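Local coordinates for GST N-terminal domain-containing protein (Pseudomonas syringae pv. tomato, PDB 3IC8) that is of unknown function but resembles glutathione S-transferases, carrying the N- and C-terminal domains of that family, and may therefore bind glutathione, at residues V272-L286 with V296-E308. Sequence-based numbering, arbitrary orientation.
Sequences VEGELMFTGREELIL and VHVHFPRLGFRVE
The carbonyl oxygen of F300 is gripped twice, by L284 at the start of strand 284-290 and by E283 in the loop before it: the amide N of L284 donates to F300 O at 2.7 Å, and the CA-H of E283 adds a weaker contact to that oxygen. L284 O accepts F300 N in turn, and L286 and V298 exchange the next pair of bonds, the alternating ladder of an antiparallel beta hairpin. Successive residues then diverge to two faces. On one, H299 lies beside I285, whose CG2 sits over the imidazole face, a CH-pi contact with the methyl 4.1 Å from the ring centroid. At the ring edge, H299 ND1 donates to E283 OE2 at 2.8 Å, meeting the oxygen from above the carboxylate plane. The E283 chain reaches there because CG is anti to the backbone N (chi1 -150°) and the rest runs extended. H299 NE2 is hydrogen-bonded to D61 OD1, and this second anchor restricts the ring's rotation. These strands, with 259-264, 272-279 and 305-309, have an order consistent with a small SH3-like barrel. On the face opposite H299 and I285, the side chains of L284, L286, V298 and F300 meet V272 and V307: L284 CD1 meets V307 CG2 at 3.9 Å, while L286 CD1 and V272 CG2 approach the F300 ring obliquely. At the 280-283 loop, the R302 side chain passes alongside the backbone, where its NE makes a weak bond to G280 O at 3.0 Å. L284 CD2 lies over one guanidinium face, and R302 NH2 forms a salt bridge with D250 OD2, which is also hydrogen-bonded to T279 OG1.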
# COMPACT_ATOMS: atom_id res chain seq x y z
N VAL A 272 -7.77 41.29 -18.65
CA VAL A 272 -7.08 41.96 -17.59
C VAL A 272 -6.23 43.08 -18.13
O VAL A 272 -5.45 42.87 -19.01
CB VAL A 272 -6.19 41.01 -16.84
CG1 VAL A 272 -5.44 41.74 -15.81
CG2 VAL A 272 -6.99 39.96 -16.22
N GLU A 273 -6.40 44.27 -17.57
CA GLU A 273 -5.77 45.45 -18.10
C GLU A 273 -4.61 45.95 -17.27
O GLU A 273 -4.61 45.82 -16.08
CB GLU A 273 -6.79 46.54 -18.28
N GLY A 274 -3.62 46.52 -17.91
CA GLY A 274 -2.45 46.91 -17.18
C GLY A 274 -1.32 47.34 -18.07
O GLY A 274 -1.49 47.55 -19.23
N GLU A 275 -0.14 47.42 -17.52
CA GLU A 275 1.00 47.83 -18.28
C GLU A 275 1.88 46.65 -18.50
O GLU A 275 2.31 46.03 -17.57
CB GLU A 275 1.76 48.91 -17.53
CG GLU A 275 2.93 49.51 -18.26
CD GLU A 275 3.78 50.36 -17.36
OE1 GLU A 275 5.00 50.39 -17.55
OE2 GLU A 275 3.25 50.99 -16.45
N LEU A 276 2.19 46.38 -19.75
CA LEU A 276 2.96 45.23 -20.08
C LEU A 276 4.34 45.48 -19.58
O LEU A 276 4.94 46.43 -19.94
CB LEU A 276 3.00 45.12 -21.59
CG LEU A 276 3.51 43.84 -22.19
CD1 LEU A 276 4.95 43.89 -22.35
CD2 LEU A 276 3.14 42.66 -21.35
N MSE A 277 4.83 44.61 -18.73
CA MSE A 277 6.16 44.78 -18.21
C MSE A 277 7.20 43.88 -18.83
O MSE A 277 8.35 44.20 -18.83
CB MSE A 277 6.10 44.59 -16.71
CG MSE A 277 5.09 45.52 -16.08
SE MSE A 277 5.75 47.29 -15.81
CE MSE A 277 7.26 46.76 -14.82
N PHE A 278 6.78 42.72 -19.31
CA PHE A 278 7.68 41.78 -19.91
C PHE A 278 6.96 40.93 -20.91
O PHE A 278 5.86 40.52 -20.68
CB PHE A 278 8.28 40.92 -18.81
CG PHE A 278 9.13 39.80 -19.30
CD1 PHE A 278 10.48 39.94 -19.41
CD2 PHE A 278 8.59 38.59 -19.60
CE1 PHE A 278 11.24 38.94 -19.82
CE2 PHE A 278 9.36 37.58 -20.01
CZ PHE A 278 10.68 37.76 -20.12
N THR A 279 7.60 40.68 -22.04
CA THR A 279 7.13 39.75 -23.02
C THR A 279 8.26 38.79 -23.28
O THR A 279 9.37 39.18 -23.49
CB THR A 279 6.68 40.44 -24.30
OG1 THR A 279 6.23 39.47 -25.23
CG2 THR A 279 7.80 41.14 -24.93
N GLY A 280 7.96 37.51 -23.24
CA GLY A 280 8.97 36.47 -23.25
C GLY A 280 8.48 35.24 -23.95
O GLY A 280 7.37 35.20 -24.38
N ARG A 281 9.35 34.27 -24.09
CA ARG A 281 9.04 33.03 -24.77
C ARG A 281 7.94 32.23 -24.08
O ARG A 281 7.08 31.68 -24.72
CB ARG A 281 10.29 32.18 -24.82
CG ARG A 281 11.25 32.56 -25.87
CD ARG A 281 12.63 32.05 -25.52
NE ARG A 281 13.68 32.61 -26.35
CZ ARG A 281 14.11 33.86 -26.29
NH1 ARG A 281 13.58 34.71 -25.44
NH2 ARG A 281 15.07 34.26 -27.10
N GLU A 282 8.02 32.18 -22.78
CA GLU A 282 7.06 31.51 -21.97
C GLU A 282 6.10 32.43 -21.27
O GLU A 282 5.15 31.98 -20.69
CB GLU A 282 7.79 30.70 -20.93
CG GLU A 282 8.62 29.61 -21.50
CD GLU A 282 7.82 28.43 -22.00
OE1 GLU A 282 6.71 28.23 -21.56
OE2 GLU A 282 8.32 27.70 -22.86
N GLU A 283 6.36 33.73 -21.27
CA GLU A 283 5.66 34.60 -20.35
C GLU A 283 5.30 36.01 -20.79
O GLU A 283 6.03 36.65 -21.49
CB GLU A 283 6.50 34.71 -19.09
CG GLU A 283 5.74 34.94 -17.85
CD GLU A 283 6.63 34.95 -16.66
OE1 GLU A 283 7.84 35.10 -16.80
OE2 GLU A 283 6.13 34.81 -15.56
N LEU A 284 4.18 36.49 -20.32
CA LEU A 284 3.84 37.88 -20.37
C LEU A 284 3.56 38.39 -18.97
O LEU A 284 2.85 37.78 -18.23
CB LEU A 284 2.63 38.10 -21.24
CG LEU A 284 2.64 37.54 -22.63
CD1 LEU A 284 1.28 37.16 -23.00
CD2 LEU A 284 3.13 38.53 -23.54
N ILE A 285 4.11 39.54 -18.62
CA ILE A 285 3.89 40.11 -17.31
C ILE A 285 3.20 41.46 -17.34
O ILE A 285 3.58 42.35 -18.05
CB ILE A 285 5.18 40.26 -16.57
CG1 ILE A 285 5.99 39.01 -16.71
CG2 ILE A 285 4.93 40.45 -15.15
CD1 ILE A 285 7.05 38.92 -15.74
N LEU A 286 2.22 41.62 -16.51
CA LEU A 286 1.50 42.82 -16.59
C LEU A 286 1.35 43.42 -15.21
O LEU A 286 1.16 42.73 -14.24
CB LEU A 286 0.22 42.53 -17.34
CG LEU A 286 -1.07 43.25 -17.17
CD1 LEU A 286 -2.11 42.54 -17.95
CD2 LEU A 286 -1.36 43.19 -15.72
N VAL A 296 0.78 45.18 -8.34
CA VAL A 296 0.85 43.77 -8.54
C VAL A 296 1.30 43.41 -9.95
O VAL A 296 1.02 44.10 -10.89
CB VAL A 296 -0.51 43.20 -8.27
CG1 VAL A 296 -0.94 42.36 -9.37
CG2 VAL A 296 -0.52 42.49 -7.00
N HIS A 297 2.02 42.31 -10.07
CA HIS A 297 2.43 41.81 -11.36
C HIS A 297 1.67 40.53 -11.62
O HIS A 297 1.65 39.66 -10.79
CB HIS A 297 3.90 41.46 -11.35
CG HIS A 297 4.81 42.61 -11.64
ND1 HIS A 297 4.39 43.91 -11.67
CD2 HIS A 297 6.13 42.64 -11.91
CE1 HIS A 297 5.40 44.69 -11.94
NE2 HIS A 297 6.47 43.95 -12.10
N VAL A 298 1.05 40.43 -12.78
CA VAL A 298 0.29 39.26 -13.17
C VAL A 298 0.90 38.57 -14.38
O VAL A 298 1.18 39.18 -15.36
CB VAL A 298 -1.14 39.64 -13.45
CG1 VAL A 298 -1.99 38.45 -13.67
CG2 VAL A 298 -1.67 40.41 -12.35
N HIS A 299 1.10 37.27 -14.27
CA HIS A 299 1.82 36.54 -15.28
C HIS A 299 0.95 35.58 -16.06
O HIS A 299 0.20 34.83 -15.50
CB HIS A 299 2.97 35.77 -14.68
CG HIS A 299 3.75 36.53 -13.68
ND1 HIS A 299 5.11 36.67 -13.75
CD2 HIS A 299 3.38 37.14 -12.53
CE1 HIS A 299 5.53 37.36 -12.72
NE2 HIS A 299 4.50 37.65 -11.97
N PHE A 300 1.08 35.63 -17.38
CA PHE A 300 0.32 34.82 -18.29
C PHE A 300 1.23 34.17 -19.26
O PHE A 300 2.21 34.73 -19.63
CB PHE A 300 -0.61 35.67 -19.11
CG PHE A 300 -1.64 36.36 -18.35
CD1 PHE A 300 -2.77 35.73 -17.97
CD2 PHE A 300 -1.50 37.68 -18.04
CE1 PHE A 300 -3.70 36.38 -17.29
CE2 PHE A 300 -2.44 38.31 -17.36
CZ PHE A 300 -3.54 37.67 -17.00
N PRO A 301 0.89 32.99 -19.69
CA PRO A 301 1.60 32.31 -20.76
C PRO A 301 1.25 32.87 -22.12
O PRO A 301 0.21 33.43 -22.28
CB PRO A 301 1.09 30.90 -20.64
CG PRO A 301 -0.16 31.01 -20.00
CD PRO A 301 -0.14 32.14 -19.12
N ARG A 302 2.10 32.68 -23.11
CA ARG A 302 1.70 33.02 -24.44
C ARG A 302 0.54 32.15 -24.89
O ARG A 302 -0.38 32.63 -25.50
CB ARG A 302 2.84 32.91 -25.43
CG ARG A 302 4.01 33.79 -25.17
CD ARG A 302 4.75 34.00 -26.43
NE ARG A 302 5.29 35.34 -26.56
CZ ARG A 302 4.61 36.41 -26.94
NH1 ARG A 302 3.34 36.33 -27.21
NH2 ARG A 302 5.20 37.56 -27.03
N LEU A 303 0.59 30.87 -24.59
CA LEU A 303 -0.41 29.95 -25.05
C LEU A 303 -1.75 30.14 -24.40
O LEU A 303 -1.86 30.16 -23.22
CB LEU A 303 0.05 28.53 -24.86
CG LEU A 303 1.41 28.15 -25.37
CD1 LEU A 303 1.58 26.70 -25.31
CD2 LEU A 303 1.61 28.64 -26.76
N GLY A 304 -2.76 30.26 -25.23
CA GLY A 304 -4.10 30.39 -24.77
C GLY A 304 -4.54 31.76 -24.36
O GLY A 304 -5.61 31.93 -23.85
N PHE A 305 -3.71 32.75 -24.58
CA PHE A 305 -4.05 34.07 -24.17
C PHE A 305 -3.78 35.04 -25.28
O PHE A 305 -2.92 34.85 -26.07
CB PHE A 305 -3.27 34.46 -22.93
CG PHE A 305 -3.75 33.78 -21.70
CD1 PHE A 305 -4.61 34.40 -20.85
CD2 PHE A 305 -3.34 32.52 -21.40
CE1 PHE A 305 -5.03 33.77 -19.75
CE2 PHE A 305 -3.77 31.91 -20.31
CZ PHE A 305 -4.61 32.53 -19.48
N ARG A 306 -4.54 36.10 -25.31
CA ARG A 306 -4.43 37.03 -26.39
C ARG A 306 -4.07 38.37 -25.85
O ARG A 306 -4.50 38.74 -24.80
CB ARG A 306 -5.76 37.12 -27.12
CG ARG A 306 -5.83 38.22 -28.11
CD ARG A 306 -7.23 38.66 -28.31
NE ARG A 306 -8.08 37.52 -28.57
CZ ARG A 306 -9.15 37.19 -27.86
NH1 ARG A 306 -9.50 37.92 -26.82
NH2 ARG A 306 -9.86 36.13 -28.19
N VAL A 307 -3.28 39.11 -26.59
CA VAL A 307 -2.91 40.44 -26.18
C VAL A 307 -3.48 41.48 -27.12
O VAL A 307 -3.31 41.43 -28.31
CB VAL A 307 -1.41 40.59 -26.09
CG1 VAL A 307 -1.05 41.84 -25.41
CG2 VAL A 307 -0.86 39.46 -25.35
N GLU A 308 -4.20 42.42 -26.53
CA GLU A 308 -4.84 43.50 -27.24
C GLU A 308 -4.20 44.76 -26.80
O GLU A 308 -4.00 44.96 -25.63
CB GLU A 308 -6.28 43.58 -26.81
CG GLU A 308 -7.28 42.96 -27.74
CD GLU A 308 -8.61 42.76 -27.07
OE1 GLU A 308 -9.17 43.76 -26.59
OE2 GLU A 308 -9.10 41.62 -27.02